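Local coordinates for mannitol dehydrogenase (Pseudomonas fluorescens, PDB 1LJ8), which binds NAD and probably catalyses the NAD-dependent oxidation of mannitol to fructose as a long-chain dehydrogenase, at residues Gln175-Gly180 against Asn211-Asp216; His154-Pro159 against Leu204-Leu209; Ile138-Gly143 against Phe382-Val387; Thr46-Asn51 against Glu278-Gln283; Lys71-Leu76 against Ala108-Gln113. All blocks are in the same frame, centred on the assembly; numbering follows the deposited sequence.

Interaction 1. Residues Gln175-Gly180 against Asn211-Asp216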
# COMPACT_ATOMS: atom_id res chain seq x y z
N GLN A 175 -2.27 15.36 24.24
CA GLN A 175 -1.81 14.80 25.52
C GLN A 175 -0.29 15.00 25.70
O GLN A 175 0.16 15.36 26.81
CB GLN A 175 -2.17 13.30 25.58
CG GLN A 175 -1.92 12.64 26.95
CD GLN A 175 -2.62 11.29 27.06
OE1 GLN A 175 -3.84 11.21 26.91
NE2 GLN A 175 -1.85 10.23 27.34
N ARG A 176 0.50 14.76 24.64
CA ARG A 176 1.94 14.98 24.75
C ARG A 176 2.23 16.45 25.10
O ARG A 176 3.05 16.72 26.00
CB ARG A 176 2.70 14.62 23.44
CG ARG A 176 2.66 13.11 23.13
CD ARG A 176 3.21 12.81 21.71
NE ARG A 176 4.67 12.73 21.67
CZ ARG A 176 5.38 11.61 21.75
NH1 ARG A 176 4.77 10.42 21.87
NH2 ARG A 176 6.70 11.66 21.78
N ARG A 177 1.57 17.36 24.41
CA ARG A 177 1.76 18.80 24.68
C ARG A 177 1.48 19.17 26.13
O ARG A 177 2.23 19.94 26.75
CB ARG A 177 0.86 19.64 23.80
CG ARG A 177 1.13 19.52 22.36
CD ARG A 177 0.22 20.50 21.64
NE ARG A 177 0.51 21.88 22.03
CZ ARG A 177 -0.28 22.91 21.72
NH1 ARG A 177 -1.42 22.70 21.06
NH2 ARG A 177 0.11 24.15 22.02
N ALA A 178 0.40 18.61 26.67
CA ALA A 178 0.00 18.90 28.02
C ALA A 178 1.00 18.32 29.01
O ALA A 178 1.09 18.77 30.16
CB ALA A 178 -1.39 18.35 28.27
N ALA A 179 1.80 17.35 28.57
CA ALA A 179 2.79 16.76 29.45
C ALA A 179 4.19 17.32 29.22
O ALA A 179 5.17 16.90 29.86
CB ALA A 179 2.81 15.25 29.26
N GLY A 180 4.30 18.26 28.30
CA GLY A 180 5.59 18.81 27.95
C GLY A 180 6.42 17.80 27.16
O GLY A 180 7.66 17.88 27.16
N ASN A 211 -9.25 23.38 16.07
CA ASN A 211 -8.92 24.77 16.38
C ASN A 211 -7.64 25.16 15.69
O ASN A 211 -6.77 24.31 15.45
CB ASN A 211 -8.84 25.03 17.90
CG ASN A 211 -7.76 24.21 18.59
OD1 ASN A 211 -6.61 24.60 18.62
ND2 ASN A 211 -8.15 23.09 19.16
N ALA A 212 -7.54 26.43 15.33
CA ALA A 212 -6.35 26.92 14.67
C ALA A 212 -5.12 26.66 15.52
O ALA A 212 -4.05 26.35 15.01
CB ALA A 212 -6.50 28.42 14.38
N GLU A 213 -5.28 26.76 16.84
CA GLU A 213 -4.14 26.57 17.71
C GLU A 213 -3.48 25.17 17.58
O GLU A 213 -2.25 25.07 17.47
CB GLU A 213 -4.55 26.85 19.15
CG GLU A 213 -3.38 27.21 20.06
CD GLU A 213 -2.47 26.02 20.31
OE1 GLU A 213 -2.99 24.89 20.48
OE2 GLU A 213 -1.23 26.24 20.37
N LEU A 214 -4.28 24.11 17.61
CA LEU A 214 -3.73 22.75 17.48
C LEU A 214 -3.12 22.63 16.08
O LEU A 214 -2.00 22.11 15.94
CB LEU A 214 -4.81 21.69 17.66
CG LEU A 214 -4.24 20.27 17.44
CD1 LEU A 214 -3.18 19.94 18.48
CD2 LEU A 214 -5.39 19.26 17.49
N HIS A 215 -3.83 23.15 15.08
CA HIS A 215 -3.36 23.14 13.68
C HIS A 215 -1.99 23.84 13.58
O HIS A 215 -1.03 23.32 12.97
CB HIS A 215 -4.37 23.88 12.77
CG HIS A 215 -3.81 24.29 11.44
ND1 HIS A 215 -2.97 25.38 11.30
CD2 HIS A 215 -3.92 23.73 10.21
CE1 HIS A 215 -2.58 25.47 10.03
NE2 HIS A 215 -3.14 24.48 9.35
N ASP A 216 -1.89 25.01 14.20
CA ASP A 216 -0.65 25.75 14.11
C ASP A 216 0.50 25.06 14.82
O ASP A 216 1.65 25.06 14.33
CB ASP A 216 -0.84 27.16 14.70
CG ASP A 216 -1.71 28.06 13.82
OD1 ASP A 216 -2.26 27.61 12.78
OD2 ASP A 216 -1.86 29.24 14.17
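Arg177, in the last turn of helix 165-178, meets Glu213, in the first turn of helix 212-221, in a two-pronged salt bridge. Along 211-216 Asn211 comes first, as the N-cap: its OD1 accepts from Leu214 N at 2.6 Å, with the donor above the carbonyl plane, so the helix start that carries the acid is capped. Glu213 follows. Its chain bends at chi2 (-69°) and presents both carboxylate oxygens to the end of the guanidinium. Arg177 NH1 gives a nearly straight bond (177°) to the syn lone pair of Glu213 OE1 at 2.8 Å, in the guanidinium plane, while Arg177 NH2 reaches Glu213 OE2 at 3.0 Å from a tilted position. The two flat groups stand 28° apart, near coplanarity. Next comes Leu214, whose CD1 sits 4.2 Å from Arg177 NH1 at the guanidinium edge. An alanine in place of Arg177 is likely to strand the Glu213 carboxylate without its charged mate and to let it swing. Arg177 also makes a cation-pi contact with Trp217. Within the Rossmann region, helix 212-221 thus touches two helices: Leu214 packs on Cys170 and Thr174 of helix 165-178, and His215 lies against Leu204, Ala207 and Ala208 of helix 195-210.

Interaction 2. Residues His154-Pro159 against Leu204-Leu209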
# COMPACT_ATOMS: atom_id res chain seq x y z
N HIS A 154 -17.43 11.80 13.21
CA HIS A 154 -17.45 11.16 14.52
C HIS A 154 -16.28 11.65 15.37
O HIS A 154 -16.45 12.07 16.53
CB HIS A 154 -17.36 9.61 14.41
CG HIS A 154 -17.12 8.96 15.74
ND1 HIS A 154 -15.87 8.89 16.33
CD2 HIS A 154 -17.98 8.44 16.65
CE1 HIS A 154 -15.97 8.36 17.53
NE2 HIS A 154 -17.25 8.08 17.75
N ASP A 155 -15.07 11.64 14.80
CA ASP A 155 -13.91 12.06 15.57
C ASP A 155 -13.92 13.55 15.98
O ASP A 155 -13.41 13.92 17.04
CB ASP A 155 -12.62 11.70 14.81
CG ASP A 155 -12.31 10.22 14.89
OD1 ASP A 155 -13.20 9.44 15.29
OD2 ASP A 155 -11.16 9.86 14.56
N LEU A 156 -14.53 14.41 15.14
CA LEU A 156 -14.62 15.81 15.48
C LEU A 156 -15.58 15.97 16.66
O LEU A 156 -15.31 16.76 17.56
CB LEU A 156 -15.08 16.62 14.26
CG LEU A 156 -14.01 16.62 13.14
CD1 LEU A 156 -14.60 17.25 11.88
CD2 LEU A 156 -12.79 17.38 13.59
N ALA A 157 -16.64 15.15 16.69
CA ALA A 157 -17.65 15.19 17.76
C ALA A 157 -17.22 14.51 19.05
O ALA A 157 -17.73 14.84 20.13
CB ALA A 157 -18.95 14.59 17.28
N HIS A 158 -16.28 13.56 18.96
CA HIS A 158 -15.81 12.83 20.15
C HIS A 158 -14.31 12.70 20.08
O HIS A 158 -13.80 11.59 19.93
CB HIS A 158 -16.44 11.45 20.20
CG HIS A 158 -17.91 11.47 19.93
ND1 HIS A 158 -18.84 11.77 20.91
CD2 HIS A 158 -18.61 11.29 18.78
CE1 HIS A 158 -20.05 11.78 20.37
NE2 HIS A 158 -19.94 11.49 19.09
N PRO A 159 -13.59 13.82 20.24
CA PRO A 159 -12.12 13.78 20.17
C PRO A 159 -11.44 12.89 21.17
O PRO A 159 -10.31 12.48 20.93
CB PRO A 159 -11.72 15.26 20.31
CG PRO A 159 -12.89 15.83 21.17
CD PRO A 159 -14.09 15.16 20.58
N LEU A 204 -3.35 18.31 8.96
CA LEU A 204 -3.56 19.74 9.21
C LEU A 204 -4.98 20.15 8.95
O LEU A 204 -5.56 20.93 9.73
CB LEU A 204 -2.60 20.60 8.36
CG LEU A 204 -1.12 20.51 8.76
CD1 LEU A 204 -0.32 21.47 7.83
CD2 LEU A 204 -0.91 20.90 10.24
N ALA A 205 -5.58 19.64 7.87
CA ALA A 205 -6.97 20.00 7.55
C ALA A 205 -7.90 19.52 8.67
O ALA A 205 -8.83 20.23 9.11
CB ALA A 205 -7.39 19.37 6.27
N PHE A 206 -7.62 18.32 9.16
CA PHE A 206 -8.42 17.78 10.25
C PHE A 206 -8.23 18.62 11.52
O PHE A 206 -9.20 18.96 12.19
CB PHE A 206 -8.01 16.32 10.52
CG PHE A 206 -8.82 15.67 11.60
CD1 PHE A 206 -10.04 15.05 11.31
CD2 PHE A 206 -8.36 15.67 12.90
CE1 PHE A 206 -10.78 14.44 12.32
CE2 PHE A 206 -9.10 15.05 13.92
CZ PHE A 206 -10.29 14.44 13.63
N ALA A 207 -6.99 18.93 11.86
CA ALA A 207 -6.70 19.71 13.05
C ALA A 207 -7.38 21.08 12.99
O ALA A 207 -7.88 21.57 14.01
CB ALA A 207 -5.19 19.87 13.23
N ALA A 208 -7.41 21.66 11.79
CA ALA A 208 -8.03 22.96 11.58
C ALA A 208 -9.52 22.94 11.88
O ALA A 208 -10.09 23.98 12.28
CB ALA A 208 -7.79 23.44 10.14
N LEU A 209 -10.17 21.79 11.66
CA LEU A 209 -11.59 21.68 11.99
C LEU A 209 -11.77 21.66 13.53
O LEU A 209 -12.88 21.85 14.02
CB LEU A 209 -12.21 20.44 11.36
CG LEU A 209 -12.25 20.51 9.83
CD1 LEU A 209 -12.53 19.13 9.26
CD2 LEU A 209 -13.28 21.57 9.40
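Leu156 overlaps the Phe206 ring, setting its CD2 methyl over one face. The carbon lies 4.1 Å from the ring centroid and 25° off the normal, displaced toward the rim, which meets the geometry of a CH-pi contact. Phe206 is brought there by its first torsion (-178°), which holds CG anti to the backbone N and sends the ring across to helix 150-157. The ring is touched a second time, at its edge, where Asp155 CB stands 3.8 Å from Phe206 CZ. Leu156 also packs against Leu209: its CD2 is 3.8 Å from Leu209 CB, and its CD1 is 3.8 Å from Leu209 CD1, so both methyls of the one leucine are used. Were Leu156 cut back to an alanine, that ring face would probably lose its cover and a gap would open beside Leu209. Elsewhere on helix 195-210, Ala207 and Leu204 touch Ile218 of helix 212-221, while Phe206 also meets His210 and Phe145. The carboxylate of Asp155 accepts from Thr164 OG1, Lys163 N and His154 ND1. Between 154-159 and 204-209 the contact is apolar, without a hydrogen bond, and so depends on close fit of methyls and ring.

Interaction 3. Residues Ile138-Gly143 against Phe382-Val387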
# COMPACT_ATOMS: atom_id res chain seq x y z
N ILE A 138 -8.30 12.48 1.25
CA ILE A 138 -8.16 13.72 0.46
C ILE A 138 -8.77 13.38 -0.89
O ILE A 138 -8.45 12.33 -1.47
CB ILE A 138 -6.67 14.12 0.20
CG1 ILE A 138 -6.00 14.54 1.51
CG2 ILE A 138 -6.63 15.27 -0.89
CD1 ILE A 138 -6.49 15.83 2.04
N ASP A 139 -9.66 14.24 -1.39
CA ASP A 139 -10.30 14.05 -2.71
C ASP A 139 -9.27 14.56 -3.74
O ASP A 139 -8.99 15.77 -3.79
CB ASP A 139 -11.58 14.88 -2.76
CG ASP A 139 -12.35 14.77 -4.09
OD1 ASP A 139 -11.77 14.40 -5.14
OD2 ASP A 139 -13.57 15.08 -4.06
N ASP A 140 -8.68 13.66 -4.54
CA ASP A 140 -7.68 14.08 -5.53
C ASP A 140 -8.16 15.01 -6.64
O ASP A 140 -7.36 15.73 -7.22
CB ASP A 140 -7.01 12.84 -6.14
CG ASP A 140 -6.30 12.03 -5.10
OD1 ASP A 140 -5.43 12.62 -4.44
OD2 ASP A 140 -6.62 10.83 -4.92
N SER A 141 -9.45 15.03 -6.95
CA SER A 141 -9.87 15.93 -8.01
C SER A 141 -9.70 17.39 -7.63
O SER A 141 -9.32 18.20 -8.47
CB SER A 141 -11.32 15.71 -8.43
OG SER A 141 -12.21 15.80 -7.34
N ASN A 142 -9.97 17.73 -6.37
CA ASN A 142 -9.87 19.13 -5.95
C ASN A 142 -8.90 19.39 -4.78
O ASN A 142 -8.78 20.53 -4.32
CB ASN A 142 -11.25 19.63 -5.58
CG ASN A 142 -11.86 18.80 -4.49
OD1 ASN A 142 -11.14 18.11 -3.78
ND2 ASN A 142 -13.18 18.85 -4.35
N GLY A 143 -8.22 18.36 -4.30
CA GLY A 143 -7.28 18.51 -3.19
C GLY A 143 -7.96 18.79 -1.86
O GLY A 143 -7.33 19.18 -0.89
N PHE A 382 -7.33 3.81 -8.19
CA PHE A 382 -7.35 4.53 -9.45
C PHE A 382 -6.85 5.98 -9.42
O PHE A 382 -6.02 6.34 -10.25
CB PHE A 382 -8.74 4.46 -10.13
CG PHE A 382 -8.88 3.30 -11.11
CD1 PHE A 382 -9.50 2.13 -10.73
CD2 PHE A 382 -8.32 3.39 -12.39
CE1 PHE A 382 -9.60 1.05 -11.59
CE2 PHE A 382 -8.40 2.30 -13.28
CZ PHE A 382 -9.05 1.12 -12.88
N PRO A 383 -7.34 6.83 -8.48
CA PRO A 383 -6.88 8.23 -8.44
C PRO A 383 -5.41 8.40 -8.08
O PRO A 383 -4.84 9.46 -8.34
CB PRO A 383 -7.83 8.90 -7.40
CG PRO A 383 -8.25 7.72 -6.49
CD PRO A 383 -8.45 6.58 -7.52
N LYS A 384 -4.80 7.37 -7.48
CA LYS A 384 -3.38 7.45 -7.16
C LYS A 384 -2.49 6.90 -8.26
O LYS A 384 -1.45 7.48 -8.58
CB LYS A 384 -3.05 6.64 -5.90
CG LYS A 384 -3.15 7.42 -4.62
CD LYS A 384 -4.56 7.86 -4.34
CE LYS A 384 -4.60 8.67 -3.03
NZ LYS A 384 -5.92 9.30 -2.83
N PHE A 385 -2.91 5.77 -8.84
CA PHE A 385 -2.05 5.03 -9.77
C PHE A 385 -2.22 5.27 -11.25
O PHE A 385 -1.24 5.09 -12.00
CB PHE A 385 -2.25 3.50 -9.63
CG PHE A 385 -2.03 2.93 -8.24
CD1 PHE A 385 -2.39 1.59 -7.97
CD2 PHE A 385 -1.44 3.70 -7.19
CE1 PHE A 385 -2.16 1.02 -6.67
CE2 PHE A 385 -1.21 3.13 -5.89
CZ PHE A 385 -1.57 1.80 -5.64
N THR A 386 -3.44 5.64 -11.65
CA THR A 386 -3.80 5.69 -13.07
C THR A 386 -4.39 7.00 -13.57
O THR A 386 -4.05 7.49 -14.65
CB THR A 386 -4.80 4.55 -13.32
OG1 THR A 386 -4.20 3.33 -12.86
CG2 THR A 386 -5.21 4.47 -14.82
N VAL A 387 -5.28 7.59 -12.78
CA VAL A 387 -5.87 8.83 -13.22
C VAL A 387 -4.86 9.95 -13.50
O VAL A 387 -5.06 10.71 -14.44
CB VAL A 387 -6.98 9.29 -12.23
CG1 VAL A 387 -7.54 10.65 -12.65
CG2 VAL A 387 -8.13 8.26 -12.23
O HOH W 1 -5.76 11.09 -0.59
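A bend at chi2 (65°), followed by a straight run to the amine, carries Lys384 NZ over to Asp140, whose own first torsion (-61°) puts CG beside its backbone N and turns the carboxylate to meet it. The two side chains cross at about a right angle. Lys384 NZ donates to the syn lone pair of Asp140 OD2 at 2.7 Å, forming a salt bridge. The same oxygen rests on Pro383, with Asp140 OD2 at 3.4 Å from Pro383 CB, so the acid is flanked by a ring carbon as well as an ammonium. The bridge spans two regions of the chain: Asp140 lies in the turn of the two-stranded antiparallel hairpin 138-139/144-145 of the Rossmann region, and Lys384 in the kinked end of helix 378-385 of the C-terminal region. Within the turn, Asp139 OD1 accepts from Ser141 N at 3.0 Å, an Asx turn that shapes the backbone around Asp140. A water adds a second link: it accepts from Lys384 NZ at 2.9 Å and donates to Ile138 O at 3.1 Å. The Lys384 side chain is about 5 Å from that of Glu133 and about 6 Å from that of Asn191, both of which bind NAD, and it touches Leu192.

Interaction 4. Residues Thr46-Asn51 against Glu278-Gln283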
# COMPACT_ATOMS: atom_id res chain seq x y z
N THR A 46 14.08 -2.67 10.51
CA THR A 46 14.34 -2.39 11.91
C THR A 46 14.95 -3.61 12.61
O THR A 46 15.87 -3.48 13.41
CB THR A 46 13.04 -1.93 12.60
OG1 THR A 46 12.52 -0.80 11.87
CG2 THR A 46 13.34 -1.54 14.04
N ASP A 47 14.49 -4.80 12.24
CA ASP A 47 15.01 -6.05 12.81
C ASP A 47 16.45 -6.20 12.31
O ASP A 47 17.35 -6.59 13.09
CB ASP A 47 14.12 -7.23 12.33
CG ASP A 47 14.70 -8.60 12.69
OD1 ASP A 47 14.41 -9.08 13.81
OD2 ASP A 47 15.44 -9.21 11.86
N ALA A 48 16.70 -5.86 11.04
CA ALA A 48 18.07 -5.99 10.49
C ALA A 48 19.04 -5.08 11.27
O ALA A 48 20.19 -5.47 11.55
CB ALA A 48 18.09 -5.62 8.98
N LEU A 49 18.60 -3.88 11.64
CA LEU A 49 19.45 -2.93 12.41
C LEU A 49 19.74 -3.52 13.79
O LEU A 49 20.89 -3.49 14.27
CB LEU A 49 18.73 -1.58 12.62
CG LEU A 49 19.52 -0.50 13.41
CD1 LEU A 49 20.80 -0.11 12.65
CD2 LEU A 49 18.65 0.71 13.54
N MSE A 50 18.71 -4.05 14.43
CA MSE A 50 18.85 -4.66 15.77
C MSE A 50 19.83 -5.81 15.72
O MSE A 50 20.59 -6.00 16.67
CB MSE A 50 17.47 -5.14 16.28
CG MSE A 50 16.62 -3.95 16.63
SE MSE A 50 14.91 -4.67 17.26
CE MSE A 50 13.99 -3.12 17.54
N ASN A 51 19.85 -6.53 14.61
CA ASN A 51 20.81 -7.65 14.50
C ASN A 51 22.26 -7.18 14.43
O ASN A 51 23.17 -8.01 14.62
CB ASN A 51 20.50 -8.54 13.31
CG ASN A 51 19.36 -9.49 13.59
OD1 ASN A 51 19.07 -9.80 14.74
ND2 ASN A 51 18.72 -9.96 12.55
N GLU A 278 20.09 3.74 7.83
CA GLU A 278 21.03 3.76 6.70
C GLU A 278 22.11 2.69 6.87
O GLU A 278 22.73 2.31 5.88
CB GLU A 278 21.71 5.15 6.51
CG GLU A 278 22.47 5.69 7.72
CD GLU A 278 21.56 6.54 8.65
OE1 GLU A 278 20.69 5.96 9.34
OE2 GLU A 278 21.72 7.81 8.65
N LYS A 279 22.34 2.23 8.10
CA LYS A 279 23.35 1.20 8.34
C LYS A 279 22.90 -0.14 7.77
O LYS A 279 23.72 -1.07 7.62
CB LYS A 279 23.65 1.07 9.84
CG LYS A 279 24.43 2.29 10.40
CD LYS A 279 24.67 2.25 11.90
CE LYS A 279 25.39 3.56 12.36
NZ LYS A 279 25.54 3.65 13.83
N VAL A 280 21.60 -0.27 7.45
CA VAL A 280 21.13 -1.53 6.86
C VAL A 280 20.46 -1.37 5.51
O VAL A 280 19.54 -2.12 5.16
CB VAL A 280 20.18 -2.31 7.81
CG1 VAL A 280 21.03 -2.87 9.00
CG2 VAL A 280 19.03 -1.39 8.30
N GLY A 281 20.90 -0.34 4.76
CA GLY A 281 20.43 -0.19 3.41
C GLY A 281 19.35 0.82 3.03
O GLY A 281 19.04 0.97 1.85
N VAL A 282 18.74 1.47 4.02
CA VAL A 282 17.71 2.47 3.70
C VAL A 282 18.48 3.66 3.15
O VAL A 282 19.56 4.00 3.66
CB VAL A 282 16.94 2.86 4.97
CG1 VAL A 282 15.86 3.91 4.67
CG2 VAL A 282 16.30 1.59 5.56
N GLN A 283 17.92 4.30 2.13
CA GLN A 283 18.56 5.42 1.46
C GLN A 283 17.87 6.73 1.82
O GLN A 283 16.66 6.76 1.92
CB GLN A 283 18.49 5.20 -0.04
CG GLN A 283 19.14 3.87 -0.44
CD GLN A 283 18.79 3.48 -1.85
OE1 GLN A 283 17.93 2.65 -2.08
NE2 GLN A 283 19.44 4.11 -2.82
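Helix 42-50 of the Rossmann region and the loop entering strand 283-284 come closest at Leu49 and Val280, whose CA atoms are 6.0 Å apart, a spacing that lets a short branched side chain rest directly on helix backbone. Val280 does so. Its CB points toward the helix, and its first torsion (-70°) sets CG1 anti to the carbonyl carbon and CG2 between the backbone N and that carbon. Val280 CG1 lies 3.7 Å from Leu49 N and also 3.7 Å from Ala48 O, placing this methyl against the peptide link between the two residues. Ala48 contributes its own methyl, with CB 4.0 Å from Val280 CG1. Leu49 adds a more distant apolar contact, its CB 4.3 Å from Val280 CG2, and then extends onward so that Leu49 CD1 reaches Lys279 CB at 4.2 Å. The base of Lys279 makes this contact, because its extended chain leads away to a salt bridge with Glu54. Just after Val280, Gly281 takes a positive phi (102°), at which a CB would jam against the preceding carbonyl oxygen. The loop belongs to the connection between strands 263-266 and 283-284, neighbours in a three-stranded mixed sheet, and helix 42-50 touches that connection at further points: Leu49 packs on Pro275, and Thr46 OG1 is hydrogen-bonded to Trp277 NE1. The direct contact between 46-51 and 278-283 is purely apolar, while polar bonds nearby (Thr46 to Trp277, Lys279 to Glu54) also help to place the loop.

Interaction 5. Residues Lys71-Leu76 against Ala108-Gln113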
# COMPACT_ATOMS: atom_id res chain seq x y z
N LYS A 71 -7.67 -10.46 14.52
CA LYS A 71 -7.05 -11.74 14.16
C LYS A 71 -5.54 -11.58 14.06
O LYS A 71 -4.82 -12.45 14.53
CB LYS A 71 -7.58 -12.27 12.82
CG LYS A 71 -6.99 -13.65 12.46
CD LYS A 71 -7.72 -14.33 11.31
CE LYS A 71 -7.38 -15.85 11.26
NZ LYS A 71 -5.90 -16.10 11.12
N ALA A 72 -5.05 -10.48 13.47
CA ALA A 72 -3.60 -10.26 13.38
C ALA A 72 -2.98 -10.21 14.81
O ALA A 72 -1.96 -10.82 15.11
CB ALA A 72 -3.32 -8.91 12.66
N ARG A 73 -3.61 -9.44 15.70
CA ARG A 73 -3.11 -9.30 17.05
C ARG A 73 -3.07 -10.67 17.75
O ARG A 73 -2.07 -11.02 18.37
CB ARG A 73 -4.04 -8.30 17.82
CG ARG A 73 -3.49 -7.80 19.18
CD ARG A 73 -3.67 -8.86 20.32
NE ARG A 73 -5.05 -9.38 20.41
CZ ARG A 73 -6.06 -8.75 21.00
NH1 ARG A 73 -5.86 -7.56 21.59
NH2 ARG A 73 -7.28 -9.29 21.01
N ASP A 74 -4.17 -11.43 17.66
CA ASP A 74 -4.23 -12.73 18.32
C ASP A 74 -3.19 -13.70 17.75
O ASP A 74 -2.50 -14.38 18.52
CB ASP A 74 -5.62 -13.36 18.16
CG ASP A 74 -6.70 -12.62 18.96
OD1 ASP A 74 -6.36 -11.80 19.83
OD2 ASP A 74 -7.89 -12.91 18.71
N ASP A 75 -3.03 -13.70 16.43
CA ASP A 75 -2.07 -14.62 15.79
C ASP A 75 -0.66 -14.26 16.23
O ASP A 75 0.14 -15.17 16.54
CB ASP A 75 -2.15 -14.56 14.25
CG ASP A 75 -3.39 -15.30 13.68
OD1 ASP A 75 -4.05 -16.07 14.41
OD2 ASP A 75 -3.68 -15.11 12.49
N LEU A 76 -0.33 -12.96 16.24
CA LEU A 76 1.00 -12.58 16.65
C LEU A 76 1.19 -12.82 18.17
O LEU A 76 2.24 -13.31 18.58
CB LEU A 76 1.29 -11.10 16.33
CG LEU A 76 1.42 -10.73 14.86
CD1 LEU A 76 1.61 -9.23 14.74
CD2 LEU A 76 2.59 -11.50 14.23
N ALA A 108 -7.73 -0.56 19.03
CA ALA A 108 -8.61 0.51 19.50
C ALA A 108 -9.83 -0.09 20.24
O ALA A 108 -10.26 0.49 21.26
CB ALA A 108 -9.10 1.35 18.29
N GLU A 109 -10.38 -1.21 19.75
CA GLU A 109 -11.57 -1.83 20.37
C GLU A 109 -11.36 -2.20 21.85
O GLU A 109 -12.35 -2.37 22.58
CB GLU A 109 -12.05 -3.09 19.60
CG GLU A 109 -11.02 -4.27 19.58
CD GLU A 109 -11.50 -5.53 18.81
OE1 GLU A 109 -12.18 -5.38 17.82
OE2 GLU A 109 -11.17 -6.67 19.20
N ASP A 110 -10.11 -2.38 22.27
CA ASP A 110 -9.83 -2.74 23.67
C ASP A 110 -9.83 -1.56 24.63
O ASP A 110 -10.03 -1.73 25.85
CB ASP A 110 -8.48 -3.50 23.79
CG ASP A 110 -8.53 -4.86 23.11
OD1 ASP A 110 -9.65 -5.44 23.00
OD2 ASP A 110 -7.47 -5.39 22.70
N SER A 111 -9.57 -0.37 24.08
CA SER A 111 -9.51 0.85 24.87
C SER A 111 -8.95 2.00 24.03
O SER A 111 -7.76 1.99 23.70
CB SER A 111 -8.60 0.68 26.09
OG SER A 111 -8.34 1.93 26.72
N ALA A 112 -9.78 2.98 23.73
CA ALA A 112 -9.31 4.14 22.97
C ALA A 112 -8.22 4.85 23.78
O ALA A 112 -7.17 5.22 23.24
CB ALA A 112 -10.45 5.10 22.69
N GLN A 113 -8.42 5.00 25.10
CA GLN A 113 -7.43 5.73 25.89
C GLN A 113 -6.07 5.04 26.03
O GLN A 113 -5.02 5.72 26.10
CB GLN A 113 -7.99 6.08 27.30
CG GLN A 113 -7.09 7.09 28.08
CD GLN A 113 -6.92 8.43 27.33
OE1 GLN A 113 -7.88 8.99 26.80
NE2 GLN A 113 -5.69 8.93 27.30
O HOH W 2 -9.65 -7.79 21.76
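This is a surface salt bridge in the Rossmann region, running from Arg73 on helix 69-77, the helix that follows strand 59-64, to Asp110 in the 3-10 turn after strand 96-107. Arg73 bends at chi2 (-78°) and chi3, which folds its guanidinium round so that NH1 faces the turn. Arg73 NH1 donates to Asp110 OD2 at 2.9 Å, approaching nearly along the C-O direction at an N-H...O angle of 150°. Guanidinium and carboxylate are 5° from coplanar. The remaining nitrogens of the arginine are engaged on its own helix: Arg73 NE and NH2 grip Asp74 side-on, both on the single oxygen Asp74 OD1, at 2.8 Å and 2.9 Å, and they reach it from the same face of the carboxylate. Arg73, Asp74 and Asp110 therefore form a salt-bridge network in which one cation is held by two acids, which probably restricts the rotation of the guanidinium. Glu109 has its own charge partner in Arg70, and the Arg73 side chain also touches Met105, Leu107 and Tyr81. It is about 6 Å from the side chain of the NAD-binding Asp69. A water lies in plane at the guanidinium edge, accepting from Arg73 NH2 at 2.9 Å while donating to Asp110 OD1 at 2.7 Å and to Glu109 OE2.

Interactions 1 and 2 lie on neighbouring helices: 150-157 and 165-178 are consecutive in the chain, as are 195-210 and 212-221, and His215 of 211-216 packs directly on Leu204-Leu209. Interaction 1 is a salt bridge, interaction 2 an apolar contact round a buried ring. Interactions 1 to 4 are partly buried; interaction 5 is the surface contact, joined to interaction 1 by a probable hydrogen bond from Gln113 NE2 to Gln175 OE1 (3.0 Å). Interaction 3 ties the Rossmann region to the C-terminal region, and lies on the other side of the chain's centre from interaction 4. Charge pairing thus serves interactions 1, 3 and 5, whereas interactions 2 and 4 rely on hydrocarbon fit.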